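Local atomic coordinates of TarM (PDB entry 4X7R), a protein that belongs to the GT-B clan of glycosyltransferases, with two parallel-sheet domains around a cleft and a large antiparallel sheet inserted in the first of them. Residues A[41-46]-A[166-171]; A[70-75]-A[208-213]. The protein carries 1 engineered substitution. One frame throughout, in Å; residues are numbered along the deposited sequence.

Interaction 1: residues A[41-46]-A[166-171]; sequences FDYKGN and QVFYDE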
ATOM      1  N   PHE A  41      -8.217  -7.412  -3.904  1.00 31.52           N
ATOM      2  CA  PHE A  41      -8.296  -8.329  -5.036  1.00 31.47           C
ATOM      3  C   PHE A  41      -7.105  -9.268  -5.167  1.00 36.50           C
ATOM      4  O   PHE A  41      -7.129 -10.139  -6.017  1.00 37.44           O
ATOM      5  CB  PHE A  41      -8.544  -7.532  -6.353  1.00 33.32           C
ATOM      6  CG  PHE A  41      -9.750  -6.612  -6.276  1.00 33.78           C
ATOM      7  CD1 PHE A  41     -11.037  -7.108  -6.457  1.00 34.52           C
ATOM      8  CD2 PHE A  41      -9.592  -5.247  -6.017  1.00 34.72           C
ATOM      9  CE1 PHE A  41     -12.156  -6.264  -6.360  1.00 35.97           C
ATOM     10  CE2 PHE A  41     -10.705  -4.408  -5.910  1.00 38.02           C
ATOM     11  CZ  PHE A  41     -11.985  -4.921  -6.075  1.00 35.75           C
ATOM     12  N   ASP A  42      -6.089  -9.142  -4.315  1.00 33.11           N
ATOM     13  CA  ASP A  42      -4.938 -10.027  -4.417  1.00 33.60           C
ATOM     14  C   ASP A  42      -5.192 -11.357  -3.693  1.00 39.64           C
ATOM     15  O   ASP A  42      -6.134 -11.499  -2.899  1.00 40.03           O
ATOM     16  CB  ASP A  42      -3.695  -9.349  -3.792  1.00 35.07           C
ATOM     17  CG  ASP A  42      -3.839  -9.168  -2.295  1.00 35.62           C
ATOM     18  OD1 ASP A  42      -4.934  -8.764  -1.848  1.00 38.76           O
ATOM     19  OD2 ASP A  42      -2.850  -9.409  -1.570  1.00 43.98           O
ATOM     20  N   TYR A  43      -4.262 -12.279  -3.893  1.00 36.90           N
ATOM     21  CA  TYR A  43      -4.274 -13.580  -3.279  1.00 36.16           C
ATOM     22  C   TYR A  43      -3.162 -13.638  -2.246  1.00 41.10           C
ATOM     23  O   TYR A  43      -1.999 -13.384  -2.559  1.00 40.76           O
ATOM     24  CB  TYR A  43      -4.061 -14.697  -4.346  1.00 36.69           C
ATOM     25  CG  TYR A  43      -4.002 -16.055  -3.684  1.00 35.53           C
ATOM     26  CD1 TYR A  43      -5.161 -16.679  -3.228  1.00 36.51           C
ATOM     27  CD2 TYR A  43      -2.778 -16.661  -3.404  1.00 35.22           C
ATOM     28  CE1 TYR A  43      -5.107 -17.906  -2.571  1.00 37.57           C
ATOM     29  CE2 TYR A  43      -2.708 -17.874  -2.728  1.00 36.49           C
ATOM     30  CZ  TYR A  43      -3.875 -18.501  -2.327  1.00 42.89           C
ATOM     31  OH  TYR A  43      -3.797 -19.674  -1.622  1.00 41.75           O
ATOM     32  N   LYS A  44      -3.513 -13.995  -1.026  1.00 39.21           N
ATOM     33  CA  LYS A  44      -2.546 -14.264   0.041  1.00 40.22           C
ATOM     34  C   LYS A  44      -3.016 -15.559   0.687  1.00 45.77           C
ATOM     35  O   LYS A  44      -4.221 -15.765   0.818  1.00 43.49           O
ATOM     36  CB  LYS A  44      -2.508 -13.146   1.104  1.00 42.27           C
ATOM     37  CG  LYS A  44      -1.734 -11.908   0.675  1.00 41.16           C
ATOM     38  CD  LYS A  44      -1.469 -10.985   1.877  1.00 44.32           C
ATOM     39  CE  LYS A  44      -0.674  -9.755   1.471  1.00 46.08           C
ATOM     40  NZ  LYS A  44      -1.523  -8.748   0.782  1.00 48.98           N
ATOM     41  N   GLY A  45      -2.068 -16.411   1.050  1.00 44.74           N
ATOM     42  CA  GLY A  45      -2.344 -17.649   1.753  1.00 45.48           C
ATOM     43  C   GLY A  45      -2.621 -17.398   3.232  1.00 53.44           C
ATOM     44  O   GLY A  45      -3.313 -18.196   3.862  1.00 53.90           O
ATOM     45  N   ASN A  46      -2.116 -16.267   3.808  1.00 50.54           N
ATOM     46  CA  ASN A  46      -2.243 -15.903   5.232  1.00 50.91           C
ATOM     47  C   ASN A  46      -2.905 -14.513   5.491  1.00 53.90           C
ATOM     48  O   ASN A  46      -2.414 -13.749   6.331  1.00 54.01           O
ATOM     49  CB  ASN A  46      -0.843 -15.942   5.876  1.00 53.49           C
ATOM     50  CG  ASN A  46       0.110 -14.835   5.423  1.00 73.03           C
ATOM     51  OD1 ASN A  46      -0.044 -14.214   4.363  1.00 63.11           O
ATOM     52  ND2 ASN A  46       1.090 -14.522   6.254  1.00 69.75           N
ATOM     53  N   GLN A 166      -2.754 -22.124 -12.433  1.00 33.24           N
ATOM     54  CA  GLN A 166      -2.840 -22.125 -10.973  1.00 32.79           C
ATOM     55  C   GLN A 166      -4.150 -22.686 -10.515  1.00 35.74           C
ATOM     56  O   GLN A 166      -5.191 -22.449 -11.139  1.00 33.66           O
ATOM     57  CB  GLN A 166      -2.711 -20.722 -10.331  1.00 33.71           C
ATOM     58  CG  GLN A 166      -1.455 -19.995 -10.726  1.00 44.05           C
ATOM     59  CD  GLN A 166      -1.470 -18.649 -10.095  1.00 53.68           C
ATOM     60  OE1 GLN A 166      -2.456 -17.901 -10.187  1.00 34.69           O
ATOM     61  NE2 GLN A 166      -0.374 -18.326  -9.439  1.00 50.67           N
ATOM     62  N   VAL A 167      -4.089 -23.404  -9.390  1.00 33.86           N
ATOM     63  CA  VAL A 167      -5.241 -23.958  -8.675  1.00 33.69           C
ATOM     64  C   VAL A 167      -5.127 -23.463  -7.219  1.00 35.27           C
ATOM     65  O   VAL A 167      -4.053 -23.565  -6.624  1.00 34.09           O
ATOM     66  CB  VAL A 167      -5.310 -25.505  -8.774  1.00 36.60           C
ATOM     67  CG1 VAL A 167      -6.539 -26.045  -8.066  1.00 36.26           C
ATOM     68  CG2 VAL A 167      -5.266 -25.974 -10.237  1.00 36.13           C
ATOM     69  N   PHE A 168      -6.224 -22.928  -6.667  1.00 32.71           N
ATOM     70  CA  PHE A 168      -6.283 -22.497  -5.277  1.00 33.74           C
ATOM     71  C   PHE A 168      -7.100 -23.502  -4.485  1.00 38.32           C
ATOM     72  O   PHE A 168      -8.154 -23.932  -4.961  1.00 37.19           O
ATOM     73  CB  PHE A 168      -6.877 -21.081  -5.163  1.00 35.85           C
ATOM     74  CG  PHE A 168      -6.061 -20.029  -5.866  1.00 38.89           C
ATOM     75  CD1 PHE A 168      -4.684 -19.950  -5.680  1.00 43.25           C
ATOM     76  CD2 PHE A 168      -6.674 -19.057  -6.639  1.00 43.47           C
ATOM     77  CE1 PHE A 168      -3.926 -18.958  -6.315  1.00 43.77           C
ATOM     78  CE2 PHE A 168      -5.917 -18.043  -7.247  1.00 46.24           C
ATOM     79  CZ  PHE A 168      -4.547 -18.016  -7.098  1.00 43.03           C
ATOM     80  N   TYR A 169      -6.646 -23.833  -3.252  1.00 34.71           N
ATOM     81  CA  TYR A 169      -7.268 -24.830  -2.387  1.00 34.20           C
ATOM     82  C   TYR A 169      -7.746 -24.200  -1.107  1.00 39.85           C
ATOM     83  O   TYR A 169      -7.041 -23.352  -0.530  1.00 38.55           O
ATOM     84  CB  TYR A 169      -6.289 -25.971  -2.065  1.00 34.81           C
ATOM     85  CG  TYR A 169      -5.799 -26.714  -3.280  1.00 35.59           C
ATOM     86  CD1 TYR A 169      -4.716 -26.246  -4.013  1.00 36.17           C
ATOM     87  CD2 TYR A 169      -6.399 -27.907  -3.683  1.00 37.33           C
ATOM     88  CE1 TYR A 169      -4.265 -26.922  -5.141  1.00 37.12           C
ATOM     89  CE2 TYR A 169      -5.942 -28.606  -4.799  1.00 37.53           C
ATOM     90  CZ  TYR A 169      -4.877 -28.103  -5.530  1.00 43.60           C
ATOM     91  OH  TYR A 169      -4.433 -28.758  -6.653  1.00 42.33           O
ATOM     92  N   ASP A 170      -8.958 -24.597  -0.669  1.00 35.87           N
ATOM     93  CA  ASP A 170      -9.596 -24.054   0.535  1.00 35.03           C
ATOM     94  C   ASP A 170      -8.925 -24.550   1.849  1.00 39.42           C
ATOM     95  O   ASP A 170      -7.901 -25.257   1.802  1.00 37.24           O
ATOM     96  CB  ASP A 170     -11.117 -24.273   0.490  1.00 36.15           C
ATOM     97  CG  ASP A 170     -11.576 -25.724   0.595  1.00 43.56           C
ATOM     98  OD1 ASP A 170     -10.834 -26.544   1.174  1.00 41.98           O
ATOM     99  OD2 ASP A 170     -12.732 -26.005   0.231  1.00 43.57           O
ATOM    100  N   GLU A 171      -9.513 -24.197   3.006  1.00 38.00           N
ATOM    101  CA  GLU A 171      -9.003 -24.582   4.334  1.00 41.13           C
ATOM    102  C   GLU A 171      -8.983 -26.086   4.592  1.00 45.77           C
ATOM    103  O   GLU A 171      -8.189 -26.543   5.427  1.00 45.91           O
ATOM    104  CB  GLU A 171      -9.745 -23.854   5.475  1.00 43.60           C
ATOM    105  CG  GLU A 171      -9.523 -22.346   5.478  1.00 63.95           C
ATOM    106  CD  GLU A 171      -8.169 -21.802   5.917  1.00 99.22           C
ATOM    107  OE1 GLU A 171      -7.366 -22.549   6.525  1.00 98.46           O
ATOM    108  OE2 GLU A 171      -7.928 -20.598   5.669  1.00 99.49           O
TER
HETATM  109  O   HOH W   1      -6.356 -20.745  -1.364  1.00 36.02           O

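Interaction 2: residues A[70-75]-A[208-213]; sequences FEYFKQ and VYYLEK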
ATOM      1  N   PHE A  70     -10.707 -13.754  -3.404  1.00 36.19           N
ATOM      2  CA  PHE A  70     -10.340 -15.162  -3.182  1.00 36.77           C
ATOM      3  C   PHE A  70     -10.923 -15.678  -1.892  1.00 39.36           C
ATOM      4  O   PHE A  70     -11.465 -16.780  -1.890  1.00 38.85           O
ATOM      5  CB  PHE A  70      -8.825 -15.400  -3.287  1.00 39.05           C
ATOM      6  CG  PHE A  70      -8.334 -15.023  -4.663  1.00 41.98           C
ATOM      7  CD1 PHE A  70      -8.710 -15.764  -5.783  1.00 46.98           C
ATOM      8  CD2 PHE A  70      -7.620 -13.842  -4.862  1.00 44.35           C
ATOM      9  CE1 PHE A  70      -8.329 -15.364  -7.068  1.00 49.31           C
ATOM     10  CE2 PHE A  70      -7.220 -13.452  -6.146  1.00 47.62           C
ATOM     11  CZ  PHE A  70      -7.564 -14.217  -7.239  1.00 46.32           C
ATOM     12  N   GLU A  71     -10.915 -14.846  -0.823  1.00 35.26           N
ATOM     13  CA  GLU A  71     -11.488 -15.211   0.489  1.00 36.80           C
ATOM     14  C   GLU A  71     -12.975 -15.503   0.418  1.00 38.66           C
ATOM     15  O   GLU A  71     -13.433 -16.413   1.085  1.00 38.51           O
ATOM     16  CB  GLU A  71     -11.220 -14.116   1.547  1.00 38.45           C
ATOM     17  CG  GLU A  71      -9.753 -14.011   1.927  1.00 50.67           C
ATOM     18  CD  GLU A  71      -9.171 -15.172   2.713  1.00 71.12           C
ATOM     19  OE1 GLU A  71      -9.889 -15.734   3.572  1.00 77.87           O
ATOM     20  OE2 GLU A  71      -7.986 -15.504   2.484  1.00 64.71           O
ATOM     21  N   TYR A  72     -13.718 -14.735  -0.386  1.00 35.96           N
ATOM     22  CA  TYR A  72     -15.156 -14.906  -0.584  1.00 37.98           C
ATOM     23  C   TYR A  72     -15.460 -16.308  -1.161  1.00 40.76           C
ATOM     24  O   TYR A  72     -16.331 -17.003  -0.641  1.00 39.31           O
ATOM     25  CB  TYR A  72     -15.665 -13.804  -1.525  1.00 40.61           C
ATOM     26  CG  TYR A  72     -17.078 -13.998  -2.034  1.00 45.22           C
ATOM     27  CD1 TYR A  72     -18.178 -13.728  -1.220  1.00 50.72           C
ATOM     28  CD2 TYR A  72     -17.318 -14.402  -3.343  1.00 44.88           C
ATOM     29  CE1 TYR A  72     -19.484 -13.924  -1.681  1.00 54.38           C
ATOM     30  CE2 TYR A  72     -18.615 -14.571  -3.823  1.00 46.40           C
ATOM     31  CZ  TYR A  72     -19.697 -14.326  -2.991  1.00 60.82           C
ATOM     32  OH  TYR A  72     -20.978 -14.485  -3.462  1.00 65.62           O
ATOM     33  N   PHE A  73     -14.749 -16.720  -2.243  1.00 36.55           N
ATOM     34  CA  PHE A  73     -15.005 -18.034  -2.836  1.00 36.76           C
ATOM     35  C   PHE A  73     -14.415 -19.155  -1.992  1.00 39.69           C
ATOM     36  O   PHE A  73     -14.955 -20.255  -1.991  1.00 38.14           O
ATOM     37  CB  PHE A  73     -14.475 -18.096  -4.277  1.00 38.86           C
ATOM     38  CG  PHE A  73     -15.183 -17.148  -5.214  1.00 40.24           C
ATOM     39  CD1 PHE A  73     -16.507 -17.370  -5.584  1.00 43.26           C
ATOM     40  CD2 PHE A  73     -14.541 -16.015  -5.694  1.00 41.15           C
ATOM     41  CE1 PHE A  73     -17.154 -16.506  -6.468  1.00 43.84           C
ATOM     42  CE2 PHE A  73     -15.195 -15.141  -6.561  1.00 43.73           C
ATOM     43  CZ  PHE A  73     -16.495 -15.395  -6.944  1.00 42.01           C
ATOM     44  N   LYS A  74     -13.304 -18.873  -1.266  1.00 36.15           N
ATOM     45  CA  LYS A  74     -12.660 -19.839  -0.376  1.00 36.71           C
ATOM     46  C   LYS A  74     -13.615 -20.189   0.771  1.00 42.45           C
ATOM     47  O   LYS A  74     -13.748 -21.357   1.107  1.00 43.87           O
ATOM     48  CB  LYS A  74     -11.339 -19.264   0.159  1.00 37.04           C
ATOM     49  CG  LYS A  74     -10.540 -20.182   1.082  1.00 43.02           C
ATOM     50  CD  LYS A  74      -9.206 -19.522   1.361  1.00 43.98           C
ATOM     51  CE  LYS A  74      -8.347 -20.311   2.301  1.00 61.23           C
ATOM     52  NZ  LYS A  74      -6.917 -19.940   2.148  1.00 74.78           N
ATOM     53  N   GLN A  75     -14.290 -19.171   1.346  1.00 38.31           N
ATOM     54  CA  GLN A  75     -15.256 -19.313   2.435  1.00 37.79           C
ATOM     55  C   GLN A  75     -16.462 -20.117   2.000  1.00 42.50           C
ATOM     56  O   GLN A  75     -16.894 -20.975   2.757  1.00 42.24           O
ATOM     57  CB  GLN A  75     -15.652 -17.956   2.990  1.00 39.50           C
ATOM     58  CG  GLN A  75     -14.625 -17.375   3.967  1.00 66.98           C
ATOM     59  CD  GLN A  75     -14.733 -15.868   4.197  1.00 88.82           C
ATOM     60  OE1 GLN A  75     -15.654 -15.174   3.726  1.00 85.60           O
ATOM     61  NE2 GLN A  75     -13.761 -15.326   4.919  1.00 75.15           N
ATOM     62  N   VAL A 208     -15.176  -8.070 -11.357  1.00 35.19           N
ATOM     63  CA  VAL A 208     -16.408  -7.331 -11.659  1.00 35.79           C
ATOM     64  C   VAL A 208     -17.620  -8.126 -11.149  1.00 43.95           C
ATOM     65  O   VAL A 208     -18.499  -7.555 -10.502  1.00 43.98           O
ATOM     66  CB  VAL A 208     -16.508  -6.973 -13.166  1.00 37.45           C
ATOM     67  CG1 VAL A 208     -17.938  -6.587 -13.559  1.00 37.27           C
ATOM     68  CG2 VAL A 208     -15.516  -5.868 -13.524  1.00 36.00           C
ATOM     69  N   TYR A 209     -17.644  -9.456 -11.406  1.00 41.78           N
ATOM     70  CA  TYR A 209     -18.723 -10.328 -10.936  1.00 40.57           C
ATOM     71  C   TYR A 209     -18.801 -10.259  -9.417  1.00 41.78           C
ATOM     72  O   TYR A 209     -19.883 -10.077  -8.867  1.00 40.81           O
ATOM     73  CB  TYR A 209     -18.484 -11.775 -11.401  1.00 40.36           C
ATOM     74  CG  TYR A 209     -19.386 -12.798 -10.732  1.00 42.80           C
ATOM     75  CD1 TYR A 209     -20.696 -12.996 -11.167  1.00 44.98           C
ATOM     76  CD2 TYR A 209     -18.905 -13.622  -9.712  1.00 43.27           C
ATOM     77  CE1 TYR A 209     -21.511 -13.973 -10.586  1.00 44.21           C
ATOM     78  CE2 TYR A 209     -19.721 -14.573  -9.101  1.00 43.97           C
ATOM     79  CZ  TYR A 209     -21.020 -14.753  -9.547  1.00 50.06           C
ATOM     80  OH  TYR A 209     -21.814 -15.680  -8.912  1.00 51.39           O
ATOM     81  N   TYR A 210     -17.647 -10.406  -8.756  1.00 37.87           N
ATOM     82  CA  TYR A 210     -17.512 -10.393  -7.301  1.00 38.35           C
ATOM     83  C   TYR A 210     -18.140  -9.145  -6.662  1.00 41.47           C
ATOM     84  O   TYR A 210     -18.941  -9.275  -5.733  1.00 40.05           O
ATOM     85  CB  TYR A 210     -16.026 -10.563  -6.908  1.00 39.52           C
ATOM     86  CG  TYR A 210     -15.747 -10.241  -5.456  1.00 42.85           C
ATOM     87  CD1 TYR A 210     -16.349 -10.968  -4.430  1.00 45.13           C
ATOM     88  CD2 TYR A 210     -14.849  -9.236  -5.105  1.00 44.49           C
ATOM     89  CE1 TYR A 210     -16.091 -10.686  -3.095  1.00 44.64           C
ATOM     90  CE2 TYR A 210     -14.575  -8.954  -3.767  1.00 45.80           C
ATOM     91  CZ  TYR A 210     -15.196  -9.688  -2.769  1.00 50.32           C
ATOM     92  OH  TYR A 210     -14.913  -9.466  -1.454  1.00 56.52           O
ATOM     93  N   LEU A 211     -17.816  -7.944  -7.204  1.00 38.41           N
ATOM     94  CA  LEU A 211     -18.370  -6.666  -6.739  1.00 38.29           C
ATOM     95  C   LEU A 211     -19.880  -6.599  -6.920  1.00 43.03           C
ATOM     96  O   LEU A 211     -20.548  -5.985  -6.110  1.00 42.91           O
ATOM     97  CB  LEU A 211     -17.713  -5.481  -7.458  1.00 37.46           C
ATOM     98  CG  LEU A 211     -16.241  -5.232  -7.133  1.00 40.29           C
ATOM     99  CD1 LEU A 211     -15.671  -4.158  -8.053  1.00 39.73           C
ATOM    100  CD2 LEU A 211     -16.057  -4.852  -5.644  1.00 38.14           C
ATOM    101  N   GLU A 212     -20.410  -7.205  -7.994  1.00 41.60           N
ATOM    102  CA  GLU A 212     -21.855  -7.224  -8.260  1.00 42.48           C
ATOM    103  C   GLU A 212     -22.555  -8.155  -7.264  1.00 45.93           C
ATOM    104  O   GLU A 212     -23.687  -7.885  -6.883  1.00 45.61           O
ATOM    105  CB  GLU A 212     -22.136  -7.652  -9.706  1.00 44.35           C
ATOM    106  CG  GLU A 212     -21.710  -6.610 -10.725  1.00 46.08           C
ATOM    107  CD  GLU A 212     -21.577  -7.093 -12.154  1.00 59.99           C
ATOM    108  OE1 GLU A 212     -21.577  -8.325 -12.388  1.00 64.22           O
ATOM    109  OE2 GLU A 212     -21.429  -6.230 -13.043  1.00 52.04           O
ATOM    110  N   LYS A 213     -21.856  -9.214  -6.814  1.00 42.57           N
ATOM    111  CA  LYS A 213     -22.322 -10.180  -5.803  1.00 43.82           C
ATOM    112  C   LYS A 213     -22.209  -9.568  -4.379  1.00 48.04           C
ATOM    113  O   LYS A 213     -23.146  -9.637  -3.584  1.00 46.72           O
ATOM    114  CB  LYS A 213     -21.491 -11.490  -5.910  1.00 46.80           C
ATOM    115  CG  LYS A 213     -22.309 -12.758  -6.077  1.00 64.88           C
ATOM    116  CD  LYS A 213     -23.239 -12.760  -7.290  1.00 74.30           C
ATOM    117  CE  LYS A 213     -24.306 -13.834  -7.149  1.00 83.42           C
ATOM    118  NZ  LYS A 213     -25.330 -13.524  -6.099  1.00 84.97           N
TER

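Interaction 1: residues A[41-46]-A[166-171]
Tyr43, in the loop that leaves strand 36-40, faces Phe168 near the end of strand 163-169 with 9.4 Å between their CA atoms, the nearest CA pair of the two segments, and no direct hydrogen bond links them. The gap is filled by a face-to-face stack of the two rings, their centroids 4.1 Å apart and their planes inclined by 12°. The side chains come from opposite directions and slide past one another, so that Phe168 CE1 sits over the centre of the Tyr43 ring while Tyr43 CD1 sits over that of Phe168. The closest pair is Tyr43 CZ with Phe168 CD1, 3.7 Å apart. With CG anti to the backbone nitrogen (chi1 177°), the tyrosine ring extends across to the strand and carries its hydroxyl beyond the phenylalanine. There Tyr43 OH bonds to ND1 of His152 and, at 2.8 Å, to a water at the edge of its ring and in its plane; the same water donates to Tyr169 O, also at 2.8 Å. Within the loop, Lys44 NZ reaches back to Asp42 OD2 in a 2.8 Å salt bridge on the syn side of the carboxylate, and Glu10 gives the ammonium a second acidic partner. The contact thus combines apolar stacking with polar partners at the hydroxyl end: dispersion probably contributes most to the stack, while His152 and the water give the hydroxyl partners and probably limit how far the tyrosine can slide.

Interaction 2: residues A[70-75]-A[208-213]
Phe73 presents one face to its own neighbour Tyr72, whose CD2 lies over the ring centre, 3.6 Å above the plane, and its edge to helix 203-214, where Tyr209 CE2 comes in the plane of the ring. That meeting is edge against edge, since Phe73 CZ, 4.0 Å from Tyr209 CE2, also lies in the plane of the Tyr209 ring. Phe73 CE2 in turn lies at the edge of the Tyr72 ring, in its plane. Tyr72 and Tyr210 form the other aromatic pair, with centroids 5.4 Å apart and planes at 51°, an oblique meeting of side chains sliding past each other in opposite directions. Tyr210 CE1 presses on the root of its partner, 3.5 Å from Tyr72 CB, and Tyr210 CD1 reaches Tyr72 CD2. Both tyrosines hold CG anti to the backbone nitrogen (chi1 169° and 166°), which swings each ring across the gap. Further out, the aliphatic part of Lys213 crosses the phenol end almost at a right angle, bringing its CG to 3.4 Å from Tyr72 OH, while its ammonium leads away. No hydrogen bond joins the segments. Their axes approach to 11.4 Å, a separation bridged by the large rings. Helix 69-78 follows strand 66-68, and helix 203-214, packed on strand 36-40, precedes strand 221-225, all of one parallel sheet; helix 69-78 also lies against the inserted antiparallel sheet. This topology is that of the Rossmann-like domain of GT-B proteins.

Both contacts are partly buried and lie on the same side of the chain's centre, their centres about 12 Å apart. Interaction 1 joins a loop of the parallel-sheet domain to the long antiparallel sheet, whereas interaction 2 pairs two helices connected in sequence to strands of the parallel sheet. Phe70 connects them: its ring meets Phe168 edge-to-face and packs against the carbonyl oxygens of Phe41 and Asp42, while Phe41 also touches Leu211 on the second helix. Their chemistry differs accordingly. The loop-strand contact has one stack finished by water and polar groups; the helix pair spreads several ring contacts over a larger buried area, from buried Phe73 and Tyr210 to exposed Lys213.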